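Local atomic coordinates of uncharacterized protein (Enterococcus faecalis, PDB entry 3PM7), a protein that is of unknown function but belongs to the family of the transcriptional coactivator PC4, and therefore probably binds nucleic acid. Residues E60-A63 and E64-K67; E43-P46 and D47-M51. One frame throughout, in Å; residues are numbered along the deposited sequence.

Interaction 1: E60-A63 and E64-K67; sequences EEFA and ELSK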
ATOM      1  N   GLU A  60       7.617   2.546  10.530  1.00 59.13           N
ATOM      2  CA  GLU A  60       8.293   1.277  10.758  1.00 64.49           C
ATOM      3  C   GLU A  60       7.915   0.267   9.667  1.00 62.54           C
ATOM      4  O   GLU A  60       8.762  -0.487   9.188  1.00 62.24           O
ATOM      5  CB  GLU A  60       7.984   0.730  12.164  1.00 73.12           C
ATOM      6  CG  GLU A  60       6.665  -0.041  12.297  1.00 77.34           C
ATOM      7  CD  GLU A  60       5.575   0.709  13.067  1.00 79.84           C
ATOM      8  OE1 GLU A  60       5.860   1.797  13.639  1.00 83.69           O
ATOM      9  OE2 GLU A  60       4.426   0.199  13.095  1.00 74.45           O
ATOM     10  N   GLU A  61       6.644   0.270   9.271  1.00 56.30           N
ATOM     11  CA  GLU A  61       6.168  -0.582   8.189  1.00 53.71           C
ATOM     12  C   GLU A  61       6.730  -0.142   6.844  1.00 51.92           C
ATOM     13  O   GLU A  61       7.077  -0.974   6.002  1.00 47.86           O
ATOM     14  CB  GLU A  61       4.642  -0.585   8.147  1.00 44.38           C
ATOM     15  CG  GLU A  61       4.035  -1.026   9.454  1.00 45.96           C
ATOM     16  CD  GLU A  61       2.528  -0.866   9.474  1.00 49.17           C
ATOM     17  OE1 GLU A  61       2.021   0.083   8.830  1.00 44.43           O
ATOM     18  OE2 GLU A  61       1.854  -1.692  10.128  1.00 52.30           O
ATOM     19  N   PHE A  62       6.827   1.166   6.638  1.00 47.79           N
ATOM     20  CA  PHE A  62       7.312   1.652   5.357  1.00 49.27           C
ATOM     21  C   PHE A  62       8.796   1.372   5.170  1.00 52.01           C
ATOM     22  O   PHE A  62       9.264   1.218   4.043  1.00 48.27           O
ATOM     23  CB  PHE A  62       7.043   3.153   5.154  1.00 50.25           C
ATOM     24  CG  PHE A  62       7.343   3.600   3.765  1.00 47.98           C
ATOM     25  CD1 PHE A  62       8.545   4.234   3.466  1.00 47.66           C
ATOM     26  CD2 PHE A  62       6.459   3.314   2.732  1.00 43.37           C
ATOM     27  CE1 PHE A  62       8.838   4.614   2.166  1.00 45.37           C
ATOM     28  CE2 PHE A  62       6.743   3.685   1.422  1.00 43.82           C
ATOM     29  CZ  PHE A  62       7.939   4.335   1.136  1.00 44.88           C
ATOM     30  N   ALA A  63       9.543   1.335   6.270  1.00 54.93           N
ATOM     31  CA  ALA A  63      10.964   1.038   6.178  1.00 55.01           C
ATOM     32  C   ALA A  63      11.130  -0.437   5.844  1.00 56.54           C
ATOM     33  O   ALA A  63      11.945  -0.791   4.999  1.00 61.25           O
ATOM     34  CB  ALA A  63      11.687   1.389   7.470  1.00 53.12           C
ATOM     35  N   GLU A  64      10.347  -1.287   6.502  1.00 59.47           N
ATOM     36  CA  GLU A  64      10.321  -2.729   6.214  1.00 63.11           C
ATOM     37  C   GLU A  64       9.872  -3.043   4.792  1.00 58.98           C
ATOM     38  O   GLU A  64      10.422  -3.924   4.146  1.00 64.55           O
ATOM     39  CB  GLU A  64       9.411  -3.461   7.199  1.00 68.97           C
ATOM     40  CG  GLU A  64      10.027  -3.672   8.571  1.00 78.79           C
ATOM     41  CD  GLU A  64      11.111  -4.740   8.570  1.00 87.85           C
ATOM     42  OE1 GLU A  64      11.250  -5.462   7.551  1.00 89.54           O
ATOM     43  OE2 GLU A  64      11.823  -4.857   9.594  1.00 91.28           O
ATOM     44  N   LEU A  65       8.853  -2.337   4.317  1.00 52.68           N
ATOM     45  CA  LEU A  65       8.425  -2.480   2.940  1.00 48.86           C
ATOM     46  C   LEU A  65       9.578  -2.102   2.032  1.00 51.42           C
ATOM     47  O   LEU A  65       9.816  -2.731   1.002  1.00 48.95           O
ATOM     48  CB  LEU A  65       7.231  -1.577   2.654  1.00 41.91           C
ATOM     49  CG  LEU A  65       6.770  -1.620   1.191  1.00 40.55           C
ATOM     50  CD1 LEU A  65       6.478  -3.042   0.715  1.00 38.14           C
ATOM     51  CD2 LEU A  65       5.547  -0.739   1.006  1.00 38.58           C
ATOM     52  N   SER A  66      10.302  -1.066   2.437  1.00 51.04           N
ATOM     53  CA  SER A  66      11.376  -0.503   1.624  1.00 53.68           C
ATOM     54  C   SER A  66      12.632  -1.391   1.607  1.00 52.24           C
ATOM     55  O   SER A  66      13.250  -1.583   0.562  1.00 49.80           O
ATOM     56  CB  SER A  66      11.706   0.910   2.122  1.00 60.37           C
ATOM     57  OG  SER A  66      12.242   1.697   1.080  1.00 64.98           O
ATOM     58  N   LYS A  67      12.998  -1.939   2.763  1.00 55.27           N
ATOM     59  CA  LYS A  67      14.084  -2.911   2.842  1.00 61.13           C
ATOM     60  C   LYS A  67      13.771  -4.156   2.005  1.00 64.00           C
ATOM     61  O   LYS A  67      14.659  -4.747   1.388  1.00 68.23           O
ATOM     62  CB  LYS A  67      14.331  -3.314   4.300  1.00 70.27           C
ATOM     63  CG  LYS A  67      15.233  -4.545   4.460  1.00 77.82           C
ATOM     64  CD  LYS A  67      15.498  -4.875   5.932  1.00 82.50           C
ATOM     65  CE  LYS A  67      14.353  -5.671   6.552  1.00 83.67           C
ATOM     66  NZ  LYS A  67      14.265  -7.069   6.016  1.00 84.17           N
TER
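A63 O accepts K67 N at 2.7 Å, and E61 O takes L65 N at 2.8 Å. The bond from S66 N to F62 O, 3.0 Å long, is more bent, with an N-H...O angle of 136°. E64 N completes the set on E60 O at 3.2 Å. These N-H (i+4) to C=O (i) bonds run along helix 59-71, the C-terminal helix that follows the antiparallel sheet and, as in PC4 relatives, packs in the dimer. Apolar contact is lighter. The delta branch of L65 comes up obliquely to the F62 ring, with L65 CD2 4.5 Å from F62 CD2; both side chains lean on L57, the F62 ring stacks with F39, and L65 also packs on L27 of the second subunit. Among the charged groups, K67 NZ lies 3.7 Å from E64 OE1, a long salt bridge, which the lysine makes by folding its chain back at chi3 (82°) and chi4 (70°). E61 instead turns its carboxylate to S17 and K25 of the second subunit and to T58 N.

Interaction 2: E43-P46 and D47-M51; sequences EWAP and DHEKM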
ATOM      1  N   GLU A  43      -6.704   4.522  -3.418  1.00 30.59           N
ATOM      2  CA  GLU A  43      -7.322   5.045  -4.636  1.00 38.24           C
ATOM      3  C   GLU A  43      -7.938   6.430  -4.359  1.00 39.64           C
ATOM      4  O   GLU A  43      -8.575   6.628  -3.330  1.00 35.82           O
ATOM      5  CB  GLU A  43      -8.403   4.074  -5.123  1.00 46.28           C
ATOM      6  CG  GLU A  43      -8.773   4.217  -6.615  1.00 55.74           C
ATOM      7  CD  GLU A  43      -7.768   3.564  -7.548  1.00 60.14           C
ATOM      8  OE1 GLU A  43      -7.022   2.674  -7.096  1.00 63.75           O
ATOM      9  OE2 GLU A  43      -7.718   3.945  -8.738  1.00 65.49           O
ATOM     10  N   TRP A  44      -7.733   7.380  -5.277  1.00 35.71           N
ATOM     11  CA  TRP A  44      -8.240   8.743  -5.120  1.00 34.02           C
ATOM     12  C   TRP A  44      -8.963   9.209  -6.375  1.00 42.37           C
ATOM     13  O   TRP A  44      -8.483   8.972  -7.494  1.00 41.22           O
ATOM     14  CB  TRP A  44      -7.077   9.696  -4.899  1.00 33.98           C
ATOM     15  CG  TRP A  44      -6.437   9.590  -3.565  1.00 34.06           C
ATOM     16  CD1 TRP A  44      -5.372   8.803  -3.223  1.00 33.25           C
ATOM     17  CD2 TRP A  44      -6.815  10.308  -2.376  1.00 31.11           C
ATOM     18  NE1 TRP A  44      -5.058   8.993  -1.887  1.00 31.61           N
ATOM     19  CE2 TRP A  44      -5.939   9.906  -1.350  1.00 30.17           C
ATOM     20  CE3 TRP A  44      -7.806  11.248  -2.088  1.00 34.61           C
ATOM     21  CZ2 TRP A  44      -6.025  10.408  -0.062  1.00 29.56           C
ATOM     22  CZ3 TRP A  44      -7.890  11.757  -0.787  1.00 33.12           C
ATOM     23  CH2 TRP A  44      -7.001  11.338   0.199  1.00 31.91           C
ATOM     24  N   ALA A  45     -10.084   9.901  -6.195  1.00 41.33           N
ATOM     25  CA  ALA A  45     -10.801  10.497  -7.319  1.00 39.30           C
ATOM     26  C   ALA A  45      -9.911  11.515  -8.025  1.00 44.22           C
ATOM     27  O   ALA A  45      -8.904  11.946  -7.463  1.00 43.66           O
ATOM     28  CB  ALA A  45     -12.105  11.143  -6.839  1.00 37.14           C
ATOM     29  N   PRO A  46     -10.282  11.911  -9.261  1.00 49.74           N
ATOM     30  CA  PRO A  46      -9.496  12.821 -10.111  1.00 52.54           C
ATOM     31  C   PRO A  46      -8.784  13.984  -9.390  1.00 56.99           C
ATOM     32  O   PRO A  46      -7.550  14.079  -9.445  1.00 64.63           O
ATOM     33  CB  PRO A  46     -10.542  13.351 -11.096  1.00 52.34           C
ATOM     34  CG  PRO A  46     -11.472  12.199 -11.267  1.00 52.50           C
ATOM     35  CD  PRO A  46     -11.529  11.490  -9.932  1.00 48.75           C
ATOM     36  N   ASP A  47      -9.525  14.869  -8.741  1.00 45.72           N
ATOM     37  CA  ASP A  47      -8.877  16.000  -8.072  1.00 52.37           C
ATOM     38  C   ASP A  47      -8.837  15.806  -6.549  1.00 45.66           C
ATOM     39  O   ASP A  47      -8.990  16.764  -5.773  1.00 38.98           O
ATOM     40  CB  ASP A  47      -9.556  17.326  -8.437  1.00 60.63           C
ATOM     41  CG  ASP A  47      -8.631  18.532  -8.243  1.00 72.35           C
ATOM     42  OD1 ASP A  47      -7.413  18.400  -8.513  1.00 75.36           O
ATOM     43  OD2 ASP A  47      -9.117  19.610  -7.826  1.00 74.90           O
ATOM     44  N   HIS A  48      -8.622  14.559  -6.139  1.00 43.91           N
ATOM     45  CA  HIS A  48      -8.596  14.195  -4.731  1.00 44.80           C
ATOM     46  C   HIS A  48      -9.860  14.645  -4.017  1.00 48.98           C
ATOM     47  O   HIS A  48      -9.810  15.001  -2.844  1.00 50.91           O
ATOM     48  CB  HIS A  48      -7.378  14.818  -4.029  1.00 42.61           C
ATOM     49  CG  HIS A  48      -6.069  14.417  -4.630  1.00 42.38           C
ATOM     50  ND1 HIS A  48      -5.457  13.220  -4.338  1.00 41.43           N
ATOM     51  CD2 HIS A  48      -5.271  15.040  -5.530  1.00 44.00           C
ATOM     52  CE1 HIS A  48      -4.331  13.121  -5.025  1.00 39.45           C
ATOM     53  NE2 HIS A  48      -4.194  14.217  -5.754  1.00 45.13           N
ATOM     54  N   GLU A  49     -10.989  14.628  -4.708  1.00 48.50           N
ATOM     55  CA  GLU A  49     -12.225  15.128  -4.110  1.00 54.82           C
ATOM     56  C   GLU A  49     -12.821  14.085  -3.167  1.00 53.07           C
ATOM     57  O   GLU A  49     -13.725  14.373  -2.394  1.00 52.13           O
ATOM     58  CB  GLU A  49     -13.242  15.478  -5.203  1.00 65.05           C
ATOM     59  CG  GLU A  49     -13.769  14.264  -5.959  1.00 73.78           C
ATOM     60  CD  GLU A  49     -14.517  14.634  -7.234  1.00 85.55           C
ATOM     61  OE1 GLU A  49     -14.561  13.798  -8.170  1.00 85.70           O
ATOM     62  OE2 GLU A  49     -15.064  15.761  -7.297  1.00 91.21           O
ATOM     63  N   LYS A  50     -12.311  12.864  -3.250  1.00 51.32           N
ATOM     64  CA  LYS A  50     -12.869  11.750  -2.509  1.00 46.42           C
ATOM     65  C   LYS A  50     -11.864  10.622  -2.527  1.00 41.87           C
ATOM     66  O   LYS A  50     -11.136  10.445  -3.518  1.00 36.59           O
ATOM     67  CB  LYS A  50     -14.183  11.310  -3.153  1.00 49.88           C
ATOM     68  CG  LYS A  50     -14.863  10.129  -2.493  1.00 58.49           C
ATOM     69  CD  LYS A  50     -16.236   9.884  -3.103  1.00 63.24           C
ATOM     70  CE  LYS A  50     -16.896   8.648  -2.513  1.00 67.89           C
ATOM     71  NZ  LYS A  50     -15.990   7.461  -2.568  1.00 70.29           N
HETATM   72  N   MSE A  51     -11.822   9.856  -1.439  1.00 39.42           N
HETATM   73  CA  MSE A  51     -10.862   8.764  -1.321  1.00 40.20           C
HETATM   74  C   MSE A  51     -11.554   7.406  -1.368  1.00 38.00           C
HETATM   75  O   MSE A  51     -12.734   7.280  -1.081  1.00 35.66           O
HETATM   76  CB  MSE A  51     -10.041   8.901  -0.032  1.00 45.35           C
HETATM   77  CG  MSE A  51     -10.725   8.348   1.205  1.00 49.34           C
HETATM   78 SE   MSE A  51      -9.612   8.338   2.835  1.00 64.11          SE
HETATM   79  CE  MSE A  51      -9.823  10.197   3.362  1.00 64.02           C
TER
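A45 N donates to K50 O over 2.9 Å, an almost linear bond (N-H...O 174°) that closes the loop just beyond strand 38-44. The same alanine uses its carbonyl differently: H48 N comes to A45 O at 2.9 Å from above the carbonyl plane, closing a beta turn with P46 and D47 at its corners. H48 then takes a left-handed helical backbone conformation, which helps swing the chain back toward K50. Between the two arms the methyl group of A45 fills the inside of the bend, with CB 3.6 Å from E49 CG and 3.5 Å from K50 O. E49 reaches this methyl because its CG is set between the backbone N and the carbonyl carbon (chi1 68°), after which the chain runs on extended past the proline. One residue before W44 and A45, E43 is bonded through its backbone to G52.

The indole of W44 is sandwiched. H48 presents the edge of its ring to one face, offset, with the planes at 63°; the H48 ring centroid is 5.2 Å from that of the five-membered ring of W44. On the opposite face lies selenomethionine M51, whose CB makes a CH-pi contact 3.8 Å from the centroid of the six-membered ring. The side chains of W44 and M51 run side by side in the same direction. M51 SE is 5.4 Å from that same centroid, an oblique Met-aromatic contact. F5 meets the W44 ring edge-to-face as well, and E26 and N28 of strand 24-30 touch it. Two bonds and a clamped tryptophan thus hold the loop of a beta hairpin, with W44 and M51 as its antiparallel non-hydrogen-bonded pair.

Interaction 2 closes a hairpin turn at the end of strand 38-44, and interaction 1 is one run of helix 59-71; they share no element, and their centres lie about 25 Å apart on opposite sides of the chain's centre, with nearest atoms about 13 Å apart. Both are partly buried, but differently. The inner side of the helix, with E61, F62 and L65, faces the sheet and the second subunit, while no other chain of the assembly touches the loop. Their chemistry follows: repeated helix bonds, a long outer salt bridge and intersubunit polar links in 60-67, against two backbone bonds and an aromatic cluster on W44 in 43-51.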